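L-fuculose phosphate aldolase (Streptococcus pneumoniae, PDB 4C24) is a metal-dependent class II aldolase of the AraD-like clan that binds a zinc ion and assembles from four chains. Local coordinates at residues 23-28 with 99-104; 119-124 with 177-182. One frame throughout, in Å; residues are numbered along the deposited sequence.

Contact 1: 23-28 with 99-104; sequences TDLTKG and AHTTYA. With ZN (zinc ion), chain B; SO4 (sulfate ion), chain D.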
ATOM      1  N   THR A  23      -8.615  -5.648  -6.363  1.00 21.46           N
ATOM      2  CA  THR A  23      -8.056  -4.291  -6.432  1.00 19.81           C
ATOM      3  C   THR A  23      -7.791  -3.711  -5.044  1.00 19.55           C
ATOM      4  O   THR A  23      -7.378  -2.561  -4.923  1.00 24.17           O
ATOM      5  CB  THR A  23      -8.963  -3.314  -7.203  1.00 22.29           C
ATOM      6  OG1 THR A  23     -10.205  -3.183  -6.512  1.00 23.28           O
ATOM      7  CG2 THR A  23      -9.216  -3.787  -8.636  1.00 24.07           C
ATOM      8  N   ASP A  24      -7.998  -4.521  -4.020  1.00 20.52           N
ATOM      9  CA  ASP A  24      -7.754  -4.134  -2.629  1.00 21.24           C
ATOM     10  C   ASP A  24      -8.588  -2.946  -2.149  1.00 20.74           C
ATOM     11  O   ASP A  24      -8.192  -2.220  -1.225  1.00 23.04           O
ATOM     12  CB  ASP A  24      -6.269  -3.871  -2.354  1.00 23.10           C
ATOM     13  CG  ASP A  24      -5.913  -4.056  -0.887  1.00 27.05           C
ATOM     14  OD1 ASP A  24      -6.533  -4.910  -0.206  1.00 34.74           O
ATOM     15  OD2 ASP A  24      -5.004  -3.337  -0.412  1.00 35.42           O
ATOM     16  N   LEU A  25      -9.749  -2.753  -2.748  1.00 18.25           N
ATOM     17  CA  LEU A  25     -10.695  -1.780  -2.182  1.00 18.31           C
ATOM     18  C   LEU A  25     -11.227  -2.259  -0.835  1.00 22.35           C
ATOM     19  O   LEU A  25     -11.400  -1.468   0.093  1.00 23.30           O
ATOM     20  CB  LEU A  25     -11.846  -1.500  -3.142  1.00 18.67           C
ATOM     21  CG  LEU A  25     -11.541  -0.451  -4.200  1.00 18.77           C
ATOM     22  CD1 LEU A  25     -12.603  -0.516  -5.297  1.00 21.99           C
ATOM     23  CD2 LEU A  25     -11.461   0.954  -3.577  1.00 21.17           C
ATOM     24  N   THR A  26     -11.496  -3.558  -0.719  1.00 23.30           N
ATOM     25  CA  THR A  26     -11.953  -4.124   0.550  1.00 22.71           C
ATOM     26  C   THR A  26     -11.525  -5.580   0.641  1.00 27.31           C
ATOM     27  O   THR A  26     -11.158  -6.172  -0.367  1.00 34.45           O
ATOM     28  CB  THR A  26     -13.483  -3.952   0.732  1.00 24.32           C
ATOM     29  OG1 THR A  26     -13.901  -4.538   1.972  1.00 30.02           O
ATOM     30  CG2 THR A  26     -14.243  -4.600  -0.400  1.00 27.75           C
ATOM     31  N   LYS A  27     -11.546  -6.137   1.847  1.00 31.20           N
ATOM     32  CA  LYS A  27     -11.359  -7.574   2.030  1.00 34.34           C
ATOM     33  C   LYS A  27     -12.664  -8.346   1.774  1.00 34.26           C
ATOM     34  O   LYS A  27     -12.654  -9.569   1.620  1.00 39.35           O
ATOM     35  CB  LYS A  27     -10.827  -7.869   3.433  1.00 40.83           C
ATOM     36  N   GLY A  28     -13.781  -7.617   1.726  1.00 32.65           N
ATOM     37  CA  GLY A  28     -15.104  -8.206   1.519  1.00 32.38           C
ATOM     38  C   GLY A  28     -16.031  -8.229   2.722  1.00 28.05           C
ATOM     39  O   GLY A  28     -17.258  -8.245   2.571  1.00 24.27           O
ATOM     40  N   ALA A  99     -19.215  -1.102   0.555  1.00 12.94           N
ATOM     41  CA  ALA A  99     -17.898  -1.569   0.877  1.00 12.81           C
ATOM     42  C   ALA A  99     -17.364  -0.892   2.115  1.00 12.29           C
ATOM     43  O   ALA A  99     -17.804   0.210   2.425  1.00 15.62           O
ATOM     44  CB  ALA A  99     -16.953  -1.338  -0.292  1.00 14.57           C
ATOM     45  N   HIS A 100     -16.461  -1.551   2.817  1.00 12.09           N
ATOM     46  CA  HIS A 100     -15.707  -0.926   3.915  1.00 12.43           C
ATOM     47  C   HIS A 100     -14.339  -0.639   3.339  1.00 14.89           C
ATOM     48  O   HIS A 100     -13.441  -1.489   3.372  1.00 20.00           O
ATOM     49  CB  HIS A 100     -15.610  -1.861   5.113  1.00 14.63           C
ATOM     50  CG  HIS A 100     -16.940  -2.307   5.655  1.00 13.96           C
ATOM     51  ND1 HIS A 100     -17.066  -2.945   6.864  1.00 15.16           N
ATOM     52  CD2 HIS A 100     -18.196  -2.202   5.149  1.00 14.22           C
ATOM     53  CE1 HIS A 100     -18.343  -3.261   7.058  1.00 14.41           C
ATOM     54  NE2 HIS A 100     -19.051  -2.784   6.047  1.00 14.26           N
ATOM     55  N   THR A 101     -14.207   0.517   2.702  1.00 13.23           N
ATOM     56  CA  THR A 101     -12.936   0.880   2.104  1.00 14.79           C
ATOM     57  C   THR A 101     -12.017   1.551   3.140  1.00 15.68           C
ATOM     58  O   THR A 101     -12.259   1.453   4.362  1.00 18.58           O
ATOM     59  CB  THR A 101     -13.144   1.723   0.842  1.00 14.27           C
ATOM     60  OG1 THR A 101     -13.708   2.985   1.226  1.00 17.59           O
ATOM     61  CG2 THR A 101     -14.047   0.997  -0.181  1.00 18.16           C
ATOM     62  N   THR A 102     -10.938   2.161   2.686  1.00 12.16           N
ATOM     63  CA  THR A 102     -10.040   2.776   3.672  1.00 11.63           C
ATOM     64  C   THR A 102     -10.370   4.235   3.994  1.00 12.13           C
ATOM     65  O   THR A 102     -10.970   4.505   5.054  1.00 11.59           O
ATOM     66  CB  THR A 102      -8.576   2.618   3.278  1.00 12.82           C
ATOM     67  OG1 THR A 102      -8.337   1.228   3.052  1.00 15.12           O
ATOM     68  CG2 THR A 102      -7.653   3.135   4.392  1.00 14.03           C
ATOM     69  N   TYR A 103      -9.994   5.155   3.112  1.00 11.79           N
ATOM     70  CA  TYR A 103     -10.126   6.585   3.468  1.00 11.01           C
ATOM     71  C   TYR A 103     -11.547   7.074   3.484  1.00 10.73           C
ATOM     72  O   TYR A 103     -11.870   8.015   4.247  1.00 11.25           O
ATOM     73  CB  TYR A 103      -9.203   7.451   2.618  1.00 11.23           C
ATOM     74  CG  TYR A 103      -7.763   7.250   2.978  1.00 12.14           C
ATOM     75  CD1 TYR A 103      -7.010   6.223   2.406  1.00 12.94           C
ATOM     76  CD2 TYR A 103      -7.137   8.056   3.931  1.00 11.78           C
ATOM     77  CE1 TYR A 103      -5.685   6.029   2.744  1.00 12.89           C
ATOM     78  CE2 TYR A 103      -5.812   7.882   4.271  1.00 11.79           C
ATOM     79  CZ  TYR A 103      -5.079   6.847   3.689  1.00 11.28           C
ATOM     80  OH  TYR A 103      -3.754   6.666   4.018  1.00 12.82           O
ATOM     81  N   ALA A 104     -12.416   6.517   2.659  1.00 10.79           N
ATOM     82  CA  ALA A 104     -13.828   6.831   2.730  1.00 11.46           C
ATOM     83  C   ALA A 104     -14.364   6.462   4.111  1.00 11.88           C
ATOM     84  O   ALA A 104     -15.157   7.202   4.680  1.00 11.98           O
ATOM     85  CB  ALA A 104     -14.589   6.164   1.596  1.00 14.91           C
TER
HETATM   86 ZN    ZN B 301     -21.042  -2.848   5.957  1.00 15.82          ZN
HETATM   87  S   SO4 D1207      -4.659   2.234   1.161  0.50 20.92           S
HETATM   88  O1  SO4 D1207      -5.879   1.508   1.561  0.50 24.33           O
HETATM   89  O2  SO4 D1207      -3.851   1.293   0.349  0.50 24.65           O
HETATM   90  O3  SO4 D1207      -5.093   3.377   0.342  0.50 17.50           O
HETATM   91  O4  SO4 D1207      -3.925   2.680   2.364  0.50 24.04           O
HETATM   92  O   HOH W   1      -9.932   0.821   0.428  1.00 19.98           O
HETATM   93  O   HOH W   2     -16.437  -4.408   2.586  1.00 20.97           O
HETATM   94  O   HOH W   3     -12.487  -3.879   4.056  1.00 30.23           O
HETATM   95  O   HOH W   4     -22.396  -4.233   6.739  1.00 25.08           O
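T26 and H100 meet through two shared waters more than by direct touch, an example of a solvent-mediated joint between buried loops. The T26 side chain carries it. Its CB rests 3.6 Å from H100 O. From there the methyl branch CG2 turns to the methyl of A99, 4.2 Å from A99 CB, a loose apolar touch at the end of strand 95-99. The hydroxyl branch lies anti to the backbone N (chi1 179°), where OG1 accepts G28 N at 3.1 Å in an almost straight bond (170° at the hydrogen), closing an ST turn. T26 OG1 also has water 2 and water 3, each at 2.6 Å. Water 2 accepts from H100 N and water 3 donates to H100 O, and the hydroxyl thus reaches both backbone polar groups of one histidine residue.

One residue earlier, the link is backbone to backbone. T101 CA approaches L25 O at 3.5 Å as a CH···O contact (155°), with T101 CG2 also close to that oxygen, and water 1 bridges L25 O to T102 N. The hydroxyl of T101 itself turns to E180 of helix 169-192, whereas T102 OG1 donates to O1 of a sulfate ion, probably from the crystallisation liquor, that K184 of this chain and K184 of the second subunit also bind. L20 of helix 7-22 lies against L25 and T26.

Beyond these waters lies the metal. H100 NE2 binds zinc at 2.0 Å, H98 and H160 add their own NE2 atoms, and water 4 is a further ligand. The waters and T26 thus form a second shell around the backbone of a first-shell ligand, at the three-histidine zinc site of the class II aldolase fold.

Contact 2: 119-124 with 177-182; sequences YMIAVA and EEVEYC
M120 and E178 lie obliquely across one another where the 3-10 turn 119-123 meets helix 169-192, and both side chains fold back to do so. M120 is bent twice, chi2 (-62°) placing SD and chi3 (-51°) bringing CE round, until that methyl rests 3.7 Å from E178 CG. E178 answers with a bend of its own: CG lies anti to the backbone N, and chi2 of 56° turns CD out of the extended course. The bends bring the M120 methyl and the aliphatic part of E178 together. A second conformer of E178 was modelled, so its positions beyond CB belong to the copy given and are to that extent uncertain; the approach of E178 OE2 to M120 CB, 3.2 Å, is best treated as doubtful. M120 CG also lies over one face of the Y119 ring, 3.9 Å above its plane and offset toward the rim.

V123 reaches the same glutamate nearer its root. Its CG2, wedged between the backbone N and the carbonyl carbon, meets E178 CB at 3.8 Å, the two side chains crossing at about a right angle. The glutamate's OE1 has a weak hydrogen bond to T29 of the third subunit.

The other half of the contact is apolar. In the one of its two conformers given, I121 CD1 touches V179 CG2 (3.8 Å) and C182 CB (4.0 Å), a contact resting on that copy. A124 CB touches the same valine methyl at 3.9 Å, while C182 SG faces the backbone, 3.6 Å from I121 N.

Helix 200-210 packs on the turn, with M203 against I121 and M206 and F210 against A122. A124 and V179 both reach A154 of strand 154-157, so the short 3-10 turn sits between the C-terminal helix, the long helix 169-192 and the sheet.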
ATOM      1  N   TYR A 119     -11.503  17.020  -8.706  1.00 13.13           N
ATOM      2  CA  TYR A 119     -12.660  17.139  -9.601  1.00 14.35           C
ATOM      3  C   TYR A 119     -13.395  15.821  -9.892  1.00 13.77           C
ATOM      4  O   TYR A 119     -14.569  15.838 -10.242  1.00 15.61           O
ATOM      5  CB  TYR A 119     -12.300  17.842 -10.902  1.00 15.10           C
ATOM      6  CG  TYR A 119     -11.653  16.972 -11.935  1.00 14.21           C
ATOM      7  CD1 TYR A 119     -12.442  16.276 -12.833  1.00 14.28           C
ATOM      8  CD2 TYR A 119     -10.266  16.838 -12.010  1.00 14.97           C
ATOM      9  CE1 TYR A 119     -11.879  15.460 -13.790  1.00 15.00           C
ATOM     10  CE2 TYR A 119      -9.696  16.007 -12.978  1.00 15.57           C
ATOM     11  CZ  TYR A 119     -10.521  15.338 -13.864  1.00 16.17           C
ATOM     12  OH  TYR A 119      -9.957  14.513 -14.811  1.00 19.61           O
ATOM     13  N   MET A 120     -12.695  14.698  -9.726  1.00 13.87           N
ATOM     14  CA  MET A 120     -13.296  13.399 -10.059  1.00 14.75           C
ATOM     15  C   MET A 120     -14.454  12.994  -9.166  1.00 14.15           C
ATOM     16  O   MET A 120     -15.201  12.053  -9.453  1.00 14.62           O
ATOM     17  CB  MET A 120     -12.236  12.306 -10.084  1.00 16.49           C
ATOM     18  CG  MET A 120     -11.391  12.345 -11.335  1.00 19.52           C
ATOM     19  SD  MET A 120     -12.316  12.067 -12.857  1.00 26.50           S
ATOM     20  CE  MET A 120     -13.203  10.579 -12.470  1.00 22.61           C
ATOM     21  N   ILE A 121     -14.641  13.699  -8.055  1.00 13.63           N
ATOM     22  CA  ILE A 121     -15.758  13.400  -7.186  0.50 14.53           C
ATOM     23  C   ILE A 121     -17.079  13.601  -7.930  1.00 12.70           C
ATOM     24  O   ILE A 121     -18.094  13.108  -7.497  1.00 13.53           O
ATOM     25  CB  ILE A 121     -15.697  14.194  -5.852  0.50 15.04           C
ATOM     26  CG1 ILE A 121     -16.566  13.504  -4.791  0.50 15.66           C
ATOM     27  CG2 ILE A 121     -16.019  15.688  -6.038  0.50 17.74           C
ATOM     28  CD1 ILE A 121     -16.255  12.028  -4.621  0.50 20.62           C
ATOM     29  N   ALA A 122     -17.068  14.367  -9.019  1.00 14.83           N
ATOM     30  CA  ALA A 122     -18.279  14.571  -9.830  1.00 15.19           C
ATOM     31  C   ALA A 122     -18.939  13.285 -10.351  1.00 15.32           C
ATOM     32  O   ALA A 122     -20.101  13.306 -10.736  1.00 17.14           O
ATOM     33  CB  ALA A 122     -18.010  15.522 -10.972  1.00 16.01           C
ATOM     34  N   VAL A 123     -18.224  12.167 -10.310  1.00 16.10           N
ATOM     35  CA  VAL A 123     -18.913  10.894 -10.575  1.00 16.77           C
ATOM     36  C   VAL A 123     -20.019  10.602  -9.551  1.00 14.65           C
ATOM     37  O   VAL A 123     -20.970   9.894  -9.842  1.00 18.39           O
ATOM     38  CB  VAL A 123     -17.954   9.693 -10.679  1.00 17.18           C
ATOM     39  CG1 VAL A 123     -16.959   9.909 -11.808  1.00 21.30           C
ATOM     40  CG2 VAL A 123     -17.277   9.392  -9.341  1.00 17.13           C
ATOM     41  N   ALA A 124     -19.895  11.155  -8.339  1.00 14.66           N
ATOM     42  CA  ALA A 124     -20.904  10.982  -7.327  1.00 16.37           C
ATOM     43  C   ALA A 124     -21.749  12.238  -7.087  1.00 15.94           C
ATOM     44  O   ALA A 124     -22.921  12.125  -6.778  1.00 16.53           O
ATOM     45  CB  ALA A 124     -20.256  10.515  -6.043  1.00 17.42           C
ATOM     46  N   GLU A 177     -14.460   3.147  -6.508  1.00 13.81           N
ATOM     47  CA  GLU A 177     -13.053   3.364  -6.697  1.00 14.07           C
ATOM     48  C   GLU A 177     -12.679   4.831  -6.671  1.00 13.45           C
ATOM     49  O   GLU A 177     -11.696   5.201  -6.024  1.00 13.90           O
ATOM     50  CB  GLU A 177     -12.632   2.746  -8.025  1.00 17.36           C
ATOM     51  CG  GLU A 177     -11.148   2.687  -8.270  1.00 20.29           C
ATOM     52  CD  GLU A 177     -10.864   1.890  -9.517  1.00 26.07           C
ATOM     53  OE1 GLU A 177     -11.088   2.430 -10.614  1.00 31.22           O
ATOM     54  OE2 GLU A 177     -10.449   0.728  -9.377  1.00 33.26           O
ATOM     55  N   GLU A 178     -13.445   5.651  -7.383  0.50 13.90           N
ATOM     56  CA  GLU A 178     -13.148   7.067  -7.495  0.50 15.06           C
ATOM     57  C   GLU A 178     -13.417   7.804  -6.193  0.50 14.42           C
ATOM     58  O   GLU A 178     -12.625   8.664  -5.794  0.50 14.04           O
ATOM     59  CB  GLU A 178     -13.937   7.700  -8.628  0.50 16.38           C
ATOM     60  CG  GLU A 178     -13.236   8.901  -9.218  0.50 20.68           C
ATOM     61  CD  GLU A 178     -11.831   8.576  -9.705  0.50 22.83           C
ATOM     62  OE1 GLU A 178     -11.584   7.456 -10.207  0.50 28.22           O
ATOM     63  OE2 GLU A 178     -10.963   9.451  -9.583  0.50 22.98           O
ATOM     64  N   VAL A 179     -14.518   7.481  -5.532  1.00 13.55           N
ATOM     65  CA  VAL A 179     -14.793   8.118  -4.221  1.00 12.78           C
ATOM     66  C   VAL A 179     -13.724   7.720  -3.205  1.00 12.84           C
ATOM     67  O   VAL A 179     -13.253   8.553  -2.430  1.00 13.53           O
ATOM     68  CB  VAL A 179     -16.196   7.804  -3.697  1.00 13.98           C
ATOM     69  CG1 VAL A 179     -16.367   8.330  -2.268  1.00 15.97           C
ATOM     70  CG2 VAL A 179     -17.233   8.401  -4.638  1.00 17.17           C
ATOM     71  N   GLU A 180     -13.284   6.467  -3.205  1.00 13.02           N
ATOM     72  CA  GLU A 180     -12.213   6.084  -2.296  1.00 11.13           C
ATOM     73  C   GLU A 180     -10.923   6.882  -2.625  1.00 11.63           C
ATOM     74  O   GLU A 180     -10.231   7.368  -1.697  1.00 13.03           O
ATOM     75  CB  GLU A 180     -11.988   4.558  -2.346  1.00 12.39           C
ATOM     76  CG  GLU A 180     -10.759   4.073  -1.554  1.00 14.36           C
ATOM     77  CD  GLU A 180     -10.697   4.494  -0.072  1.00 14.23           C
ATOM     78  OE1 GLU A 180     -11.756   4.669   0.530  1.00 15.19           O
ATOM     79  OE2 GLU A 180      -9.586   4.523   0.503  1.00 15.51           O
ATOM     80  N   TYR A 181     -10.621   7.074  -3.911  1.00 11.08           N
ATOM     81  CA  TYR A 181      -9.443   7.811  -4.308  1.00 10.89           C
ATOM     82  C   TYR A 181      -9.558   9.259  -3.826  1.00 12.03           C
ATOM     83  O   TYR A 181      -8.597   9.789  -3.271  1.00 12.00           O
ATOM     84  CB  TYR A 181      -9.285   7.741  -5.827  1.00 13.48           C
ATOM     85  CG  TYR A 181      -8.225   8.640  -6.392  1.00 13.09           C
ATOM     86  CD1 TYR A 181      -6.898   8.260  -6.386  1.00 16.25           C
ATOM     87  CD2 TYR A 181      -8.563   9.878  -6.960  1.00 13.01           C
ATOM     88  CE1 TYR A 181      -5.910   9.084  -6.908  1.00 15.26           C
ATOM     89  CE2 TYR A 181      -7.595  10.719  -7.481  1.00 14.32           C
ATOM     90  CZ  TYR A 181      -6.267  10.320  -7.468  1.00 13.33           C
ATOM     91  OH  TYR A 181      -5.302  11.152  -7.983  1.00 15.66           O
ATOM     92  N   CYS A 182     -10.710   9.857  -4.066  1.00 11.66           N
ATOM     93  CA  CYS A 182     -10.932  11.257  -3.668  1.00 10.79           C
ATOM     94  C   CYS A 182     -10.842  11.367  -2.161  1.00 10.92           C
ATOM     95  O   CYS A 182     -10.277  12.366  -1.653  1.00 11.46           O
ATOM     96  CB  CYS A 182     -12.273  11.778  -4.165  1.00 11.42           C
ATOM     97  SG  CYS A 182     -12.274  12.083  -5.936  1.00 17.08           S
TER

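The two contacts lie with centres 14 Å apart and are joined by one residue of helix 169-192, E180. Its carboxylate takes no part in contact 2 but reaches contact 1, where OE1 lies 2.7 Å from T101 OG1 and OE2 2.7 Å from Y103 N, both probable hydrogen bonds. The helix that packs against 119-124 therefore also holds the segment following the zinc ligand H100. A further link runs between subunits: Y181 OH of contact 2 bonds T101 O of the third subunit, and Y119 packs on H100 and H160 there. The M120 side chain is about 7 Å from a bound zinc ion, probably that of this neighbouring subunit, whereas contact 1 belongs to its own site.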